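Local coordinates for uncharacterized protein (Legionella longbeachae NSW150, PDB 4JZA) that probably removes the 3-phosphate from phosphatidylinositol 3-phosphate, and so acts in phosphoinositide lipid metabolism, at residues L505-Y508 / Q509-E513; F592-L595 / V596-Y600; E674-L677 / L678-V682. One frame throughout, in Å; residues are numbered along the deposited sequence.

All three contacts are local, each made by side chains three or four residues apart on one helix, and they follow one another along the chain. Contact 1 lies on helix 501-513 and contact 2 on helix 587-602, with centres about 23 Å apart and nearest atoms about 11 Å apart. The two sit on the same side of the chain's centre, on separate helices, and do not touch. Contact 3 opens helix 676-702, its centre about 66 Å from that of contact 1, across the chain's centre, and about 53 Å from that of contact 2. The set therefore spans much of a long, largely helical phosphatase.

Contact 1. Residues L505-Y508 / Q509-E513; sequences LDQY and QSVLE
The aromatic contact joins Tyr-508 to Leu-512, one helical turn later. Methyl CD1 of Leu-512 lies over one face of the phenol ring, 3.9 Å from its centroid and 25° off the normal, which defines a CH-pi contact. The methyl is displaced toward the rim, and its closest ring atom is Tyr-508 CZ, 3.6 Å from Leu-512 CD1. With CG of Tyr-508 anti to the backbone N (chi1 -177°), the ring projects from the helix with one face turned to the Leu-512 methyl.

A looser van der Waals approach, amide nitrogen to methyl, occurs at Gln-507 and Val-511: the glutamine chain bends at chi2, bringing its NE2 to 3.9 Å from Val-511 CG2.

The backbone interactions are four successive i to i+4 hydrogen bonds. That from Val-511 N to Gln-507 O is 2.9 Å long with an N-H...O angle of 169°, and Leu-512 N reaches Tyr-508 O at 3.1 Å, tying together the same residues whose side chains meet.

Polar interactions outside the segments fix the far end of the ring, where Tyr-508 OH is hydrogen-bonded to Glu-535 and Ser-484. Leu-531 and Leu-534 of helix 524-542 also touch Tyr-508. The arrangement is an aromatic-aliphatic i, i+4 pair on the buried side of an alpha-helix, packed between helices 482-492 and 524-542.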
loop_
_atom_site.group_PDB
_atom_site.type_symbol
_atom_site.label_atom_id
_atom_site.label_comp_id
_atom_site.label_asym_id
_atom_site.label_seq_id
_atom_site.Cartn_x
_atom_site.Cartn_y
_atom_site.Cartn_z
ATOM N N LEU A 505 21.820 5.237 -32.878
ATOM C CA LEU A 505 22.603 3.990 -32.661
ATOM C C LEU A 505 24.090 4.279 -32.390
ATOM O O LEU A 505 24.686 3.645 -31.541
ATOM C CB LEU A 505 22.440 2.974 -33.807
ATOM C CG LEU A 505 21.004 2.613 -34.187
ATOM C CD1 LEU A 505 20.936 1.752 -35.433
ATOM C CD2 LEU A 505 20.351 1.889 -33.035
ATOM N N ASP A 506 24.661 5.262 -33.056
ATOM C CA ASP A 506 26.064 5.594 -32.823
ATOM C C ASP A 506 26.239 6.044 -31.375
ATOM O O ASP A 506 27.105 5.552 -30.645
ATOM C CB ASP A 506 26.557 6.708 -33.776
ATOM C CG ASP A 506 26.594 6.265 -35.249
ATOM O OD1 ASP A 506 26.826 5.063 -35.498
ATOM O OD2 ASP A 506 26.359 7.113 -36.148
ATOM N N GLN A 507 25.400 6.989 -30.972
ATOM C CA GLN A 507 25.390 7.497 -29.610
ATOM C C GLN A 507 25.213 6.401 -28.559
ATOM O O GLN A 507 25.949 6.355 -27.592
ATOM C CB GLN A 507 24.297 8.560 -29.461
ATOM C CG GLN A 507 24.791 9.935 -29.781
ATOM C CD GLN A 507 26.101 10.226 -29.029
ATOM O OE1 GLN A 507 27.048 10.732 -29.612
ATOM N NE2 GLN A 507 26.164 9.888 -27.737
ATOM N N TYR A 508 24.249 5.515 -28.753
ATOM C CA TYR A 508 23.991 4.435 -27.803
ATOM C C TYR A 508 25.194 3.511 -27.673
ATOM O O TYR A 508 25.520 3.083 -26.577
ATOM C CB TYR A 508 22.772 3.635 -28.249
ATOM C CG TYR A 508 22.332 2.505 -27.308
ATOM C CD1 TYR A 508 21.767 2.780 -26.085
ATOM C CD2 TYR A 508 22.457 1.177 -27.675
ATOM C CE1 TYR A 508 21.365 1.772 -25.236
ATOM C CE2 TYR A 508 22.044 0.164 -26.844
ATOM C CZ TYR A 508 21.485 0.463 -25.619
ATOM O OH TYR A 508 21.056 -0.542 -24.775
ATOM N N GLN A 509 25.829 3.168 -28.800
ATOM C CA GLN A 509 27.049 2.371 -28.783
ATOM C C GLN A 509 28.099 3.081 -27.947
ATOM O O GLN A 509 28.779 2.474 -27.119
ATOM C CB GLN A 509 27.548 2.224 -30.199
ATOM C CG GLN A 509 28.816 1.414 -30.358
ATOM C CD GLN A 509 28.499 0.006 -30.795
ATOM O OE1 GLN A 509 28.038 -0.214 -31.939
ATOM N NE2 GLN A 509 28.717 -0.964 -29.888
ATOM N N SER A 510 28.236 4.381 -28.182
ATOM C CA SER A 510 29.273 5.192 -27.522
ATOM C C SER A 510 29.111 5.317 -26.000
ATOM O O SER A 510 30.041 5.190 -25.227
ATOM C CB SER A 510 29.271 6.588 -28.138
ATOM O OG SER A 510 30.199 7.424 -27.476
ATOM N N VAL A 511 27.902 5.598 -25.574
ATOM C CA VAL A 511 27.599 5.688 -24.165
ATOM C C VAL A 511 27.792 4.320 -23.489
ATOM O O VAL A 511 28.417 4.211 -22.454
ATOM C CB VAL A 511 26.173 6.247 -23.985
ATOM C CG1 VAL A 511 25.798 6.225 -22.542
ATOM C CG2 VAL A 511 26.113 7.680 -24.516
ATOM N N LEU A 512 27.282 3.268 -24.085
ATOM C CA LEU A 512 27.521 1.918 -23.588
ATOM C C LEU A 512 29.005 1.646 -23.360
ATOM O O LEU A 512 29.378 1.120 -22.319
ATOM C CB LEU A 512 27.016 0.910 -24.602
ATOM C CG LEU A 512 26.295 -0.298 -24.061
ATOM C CD1 LEU A 512 24.844 -0.162 -24.464
ATOM C CD2 LEU A 512 26.863 -1.560 -24.680
ATOM N N GLU A 513 29.853 2.013 -24.337
ATOM C CA GLU A 513 31.308 1.733 -24.273
ATOM C C GLU A 513 32.088 2.642 -23.312
ATOM O O GLU A 513 33.148 2.256 -22.800
ATOM C CB GLU A 513 31.947 1.771 -25.671
ATOM C CG GLU A 513 31.717 0.506 -26.496
ATOM C CD GLU A 513 32.357 0.582 -27.885
ATOM O OE1 GLU A 513 33.339 1.344 -28.054
ATOM O OE2 GLU A 513 31.864 -0.101 -28.816
#

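Contact 2. Residues F592-L595 / V596-Y600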
loop_
_atom_site.group_PDB
_atom_site.type_symbol
_atom_site.label_atom_id
_atom_site.label_comp_id
_atom_site.label_asym_id
_atom_site.label_seq_id
_atom_site.Cartn_x
_atom_site.Cartn_y
_atom_site.Cartn_z
ATOM N N PHE A 592 20.910 21.728 -21.562
ATOM C CA PHE A 592 20.217 20.507 -21.301
ATOM C C PHE A 592 19.822 20.481 -19.821
ATOM O O PHE A 592 18.662 20.224 -19.470
ATOM C CB PHE A 592 21.109 19.308 -21.691
ATOM C CG PHE A 592 20.461 17.976 -21.439
ATOM C CD1 PHE A 592 19.309 17.645 -22.106
ATOM C CD2 PHE A 592 20.980 17.081 -20.503
ATOM C CE1 PHE A 592 18.683 16.441 -21.879
ATOM C CE2 PHE A 592 20.354 15.865 -20.276
ATOM C CZ PHE A 592 19.206 15.540 -20.977
ATOM N N VAL A 593 20.788 20.790 -18.966
ATOM C CA VAL A 593 20.553 20.849 -17.545
ATOM C C VAL A 593 19.398 21.788 -17.248
ATOM O O VAL A 593 18.562 21.517 -16.376
ATOM C CB VAL A 593 21.829 21.239 -16.777
ATOM C CG1 VAL A 593 21.574 21.462 -15.283
ATOM C CG2 VAL A 593 22.869 20.129 -16.909
ATOM N N SER A 594 19.326 22.887 -17.972
ATOM C CA SER A 594 18.230 23.816 -17.745
ATOM C C SER A 594 16.848 23.189 -18.026
ATOM O O SER A 594 15.891 23.383 -17.260
ATOM C CB SER A 594 18.411 25.069 -18.591
ATOM O OG SER A 594 17.622 26.114 -18.046
ATOM N N LEU A 595 16.772 22.440 -19.123
ATOM C CA LEU A 595 15.561 21.742 -19.499
ATOM C C LEU A 595 15.223 20.679 -18.485
ATOM O O LEU A 595 14.082 20.633 -18.040
ATOM C CB LEU A 595 15.681 21.098 -20.881
ATOM C CG LEU A 595 15.681 22.129 -22.013
ATOM C CD1 LEU A 595 16.337 21.543 -23.261
ATOM C CD2 LEU A 595 14.276 22.647 -22.291
ATOM N N VAL A 596 16.194 19.851 -18.096
ATOM C CA VAL A 596 15.917 18.852 -17.073
ATOM C C VAL A 596 15.409 19.474 -15.795
ATOM O O VAL A 596 14.383 19.032 -15.226
ATOM C CB VAL A 596 17.126 18.019 -16.683
ATOM C CG1 VAL A 596 16.749 17.092 -15.542
ATOM C CG2 VAL A 596 17.534 17.160 -17.856
ATOM N N ALA A 597 16.130 20.468 -15.323
ATOM C CA ALA A 597 15.766 21.130 -14.086
ATOM C C ALA A 597 14.359 21.719 -14.227
ATOM O O ALA A 597 13.526 21.581 -13.334
ATOM C CB ALA A 597 16.798 22.204 -13.716
ATOM N N ASP A 598 14.060 22.326 -15.364
ATOM C CA ASP A 598 12.704 22.893 -15.577
ATOM C C ASP A 598 11.606 21.865 -15.473
ATOM O O ASP A 598 10.548 22.140 -14.879
ATOM C CB ASP A 598 12.577 23.548 -16.959
ATOM C CG ASP A 598 13.166 24.929 -16.999
ATOM O OD1 ASP A 598 13.470 25.480 -15.930
ATOM O OD2 ASP A 598 13.327 25.457 -18.116
ATOM N N LEU A 599 11.849 20.706 -16.092
ATOM C CA LEU A 599 10.859 19.649 -16.118
ATOM C C LEU A 599 10.680 19.080 -14.722
ATOM O O LEU A 599 9.565 18.960 -14.254
ATOM C CB LEU A 599 11.230 18.571 -17.127
ATOM C CG LEU A 599 11.070 18.996 -18.612
ATOM C CD1 LEU A 599 11.465 17.850 -19.501
ATOM C CD2 LEU A 599 9.670 19.393 -19.004
ATOM N N TYR A 600 11.794 18.794 -14.053
ATOM C CA TYR A 600 11.778 18.260 -12.716
ATOM C C TYR A 600 11.033 19.224 -11.828
ATOM O O TYR A 600 10.139 18.830 -11.113
ATOM C CB TYR A 600 13.204 17.981 -12.219
ATOM C CG TYR A 600 13.242 17.329 -10.854
ATOM C CD1 TYR A 600 13.060 18.082 -9.705
ATOM C CD2 TYR A 600 13.449 15.958 -10.725
ATOM C CE1 TYR A 600 13.077 17.506 -8.469
ATOM C CE2 TYR A 600 13.440 15.354 -9.496
ATOM C CZ TYR A 600 13.256 16.139 -8.369
ATOM O OH TYR A 600 13.242 15.547 -7.129
#
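Phe-592 and Val-596 meet through a CH-pi contact, with methyl CG2 of the valine lying over one face of the phenyl ring. The methyl stands 4.1 Å from the ring centroid and 19° off the normal, displaced toward the rim that carries CE2 and CZ; Phe-592 CZ is 3.9 Å from Val-596 CG2. The valine presents this branch because CG2 lies beside its own backbone N, whereas CG1 is the branch anti to that nitrogen (chi1 176°). The same CG2 also packs 3.6 Å from Phe-592 O, so ring and carbonyl both border one methyl.

In the backbone of the same pair, Val-596 N donates to Phe-592 O at 2.8 Å with an N-H...O angle of 170°. It is the first of four consecutive i to i+4 bonds, the repeat that defines an alpha-helix and that sets residues 592 and 596 on one face of helix 587-602. Asp-598 N, donating to Ser-594 O at 2.8 Å, belongs to the same series of helical bonds.

Farther out, Arg-637 of helix 628-637 bridges this turn: it forms a salt bridge with Asp-598 OD1 and donates a hydrogen bond to Ser-594 O. That carbonyl therefore receives two donors, one from the helix and one from the arginine. Asp-598 OD2 lies 3.4 Å from Ser-594 O, acceptor against acceptor, and the arginine probably eases that gathering of negative charge. Around Phe-592, His-563 makes an edge-to-face ring contact, while Ala-566 and Met-567 of helix 556-574 pack against its side chain.

Contact 3. Residues E674-L677 / L678-V682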
loop_
_atom_site.group_PDB
_atom_site.type_symbol
_atom_site.label_atom_id
_atom_site.label_comp_id
_atom_site.label_asym_id
_atom_site.label_seq_id
_atom_site.Cartn_x
_atom_site.Cartn_y
_atom_site.Cartn_z
ATOM N N GLU A 674 -1.146 2.626 28.786
ATOM C CA GLU A 674 -1.890 1.317 28.802
ATOM C C GLU A 674 -3.377 1.378 28.412
ATOM O O GLU A 674 -3.755 0.771 27.404
ATOM C CB GLU A 674 -1.735 0.523 30.134
ATOM C CG GLU A 674 -0.308 0.485 30.680
ATOM C CD GLU A 674 0.012 -0.715 31.574
ATOM O OE1 GLU A 674 -0.165 -1.874 31.174
ATOM O OE2 GLU A 674 0.502 -0.512 32.694
ATOM N N LYS A 675 -4.214 2.100 29.160
ATOM C CA LYS A 675 -5.611 2.151 28.788
ATOM C C LYS A 675 -6.117 3.549 28.516
ATOM O O LYS A 675 -7.301 3.786 28.467
ATOM C CB LYS A 675 -6.399 1.547 29.907
ATOM C CG LYS A 675 -6.185 0.059 30.054
ATOM C CD LYS A 675 -7.061 -0.756 29.117
ATOM C CE LYS A 675 -7.307 -2.143 29.728
ATOM N NZ LYS A 675 -8.121 -3.069 28.877
ATOM N N LYS A 676 -5.223 4.488 28.327
ATOM C CA LYS A 676 -5.603 5.876 28.396
ATOM C C LYS A 676 -6.594 6.283 27.318
ATOM O O LYS A 676 -7.427 7.159 27.547
ATOM C CB LYS A 676 -4.351 6.743 28.332
ATOM C CG LYS A 676 -4.616 8.247 28.189
ATOM C CD LYS A 676 -3.523 9.100 28.838
ATOM C CE LYS A 676 -3.951 10.554 28.986
ATOM N NZ LYS A 676 -2.795 11.335 29.499
ATOM N N LEU A 677 -6.477 5.673 26.148
ATOM C CA LEU A 677 -7.259 6.047 24.975
ATOM C C LEU A 677 -8.695 5.550 25.110
ATOM O O LEU A 677 -9.660 6.296 24.849
ATOM C CB LEU A 677 -6.602 5.494 23.670
ATOM C CG LEU A 677 -7.388 5.670 22.350
ATOM C CD1 LEU A 677 -7.537 7.134 21.900
ATOM C CD2 LEU A 677 -6.796 4.826 21.245
ATOM N N LEU A 678 -8.818 4.281 25.502
ATOM C CA LEU A 678 -10.099 3.642 25.799
ATOM C C LEU A 678 -10.896 4.436 26.820
ATOM O O LEU A 678 -12.076 4.615 26.641
ATOM C CB LEU A 678 -9.870 2.233 26.325
ATOM C CG LEU A 678 -11.140 1.472 26.725
ATOM C CD1 LEU A 678 -12.043 1.182 25.572
ATOM C CD2 LEU A 678 -10.829 0.167 27.400
ATOM N N CYS A 679 -10.237 4.896 27.879
ATOM C CA CYS A 679 -10.860 5.724 28.875
ATOM C C CYS A 679 -11.251 7.090 28.306
ATOM O O CYS A 679 -12.311 7.597 28.609
ATOM C CB CYS A 679 -9.943 5.946 30.073
ATOM S SG CYS A 679 -9.498 4.454 31.017
ATOM N N ARG A 680 -10.380 7.703 27.526
ATOM C CA ARG A 680 -10.652 9.020 26.941
ATOM C C ARG A 680 -11.921 8.977 26.100
ATOM O O ARG A 680 -12.766 9.877 26.214
ATOM C CB ARG A 680 -9.494 9.471 26.078
ATOM C CG ARG A 680 -9.850 10.615 25.143
ATOM C CD ARG A 680 -8.629 11.258 24.558
ATOM N NE ARG A 680 -7.961 12.030 25.596
ATOM C CZ ARG A 680 -6.642 12.126 25.716
ATOM N NH1 ARG A 680 -5.829 11.453 24.896
ATOM N NH2 ARG A 680 -6.136 12.851 26.698
ATOM N N LEU A 681 -12.039 7.912 25.305
ATOM C CA LEU A 681 -13.139 7.729 24.391
ATOM C C LEU A 681 -14.391 7.251 25.091
ATOM O O LEU A 681 -15.499 7.584 24.666
ATOM C CB LEU A 681 -12.761 6.704 23.300
ATOM C CG LEU A 681 -11.708 7.110 22.248
ATOM C CD1 LEU A 681 -11.509 6.034 21.176
ATOM C CD2 LEU A 681 -12.078 8.436 21.600
ATOM N N VAL A 682 -14.244 6.440 26.151
ATOM C CA VAL A 682 -15.401 6.035 26.937
ATOM C C VAL A 682 -15.997 7.267 27.570
ATOM O O VAL A 682 -17.193 7.446 27.556
ATOM C CB VAL A 682 -15.049 4.956 27.924
ATOM C CG1 VAL A 682 -16.065 4.850 29.047
ATOM C CG2 VAL A 682 -14.956 3.635 27.202
#
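The first turn of helix 676-702 carries this contact, with Lys-675 at the N-cap position. Its carbonyl oxygen accepts the opening bond of the helix from Cys-679 N at 3.2 Å, with an N-H...O angle of 168°. Leu-677 and Leu-681 form the apolar part: their side chains lie alongside each other and point the same way, with Leu-677 CD1 4.2 Å from Leu-681 CD1. The leucines reach this position by different first torsions, CG being anti to the backbone N in Leu-677 (chi1 173°) but beside it in Leu-681 (chi1 -70°). In the backbone, Leu-681 N donates to Leu-677 O at 2.9 Å.

This i, i+4 leucine pair lies on a buried face of the alpha-helix, where Leu-677 touches Leu-115 and Leu-681 touches Leu-112 of helix 95-116, and both touch Tyr-80 of helix 74-87. A different face carries Lys-676 and Arg-680, likewise one turn apart. The extended lysine chain passes the bent arginine obliquely, bringing Lys-676 CE to 3.9 Å from Arg-680 NH2. Lys-676 NZ stays 4.6 Å from Arg-680 NH2, and Glu-754 of helix 748-761, a long and weak ion-pair partner of the arginine, may partly offset the like charges.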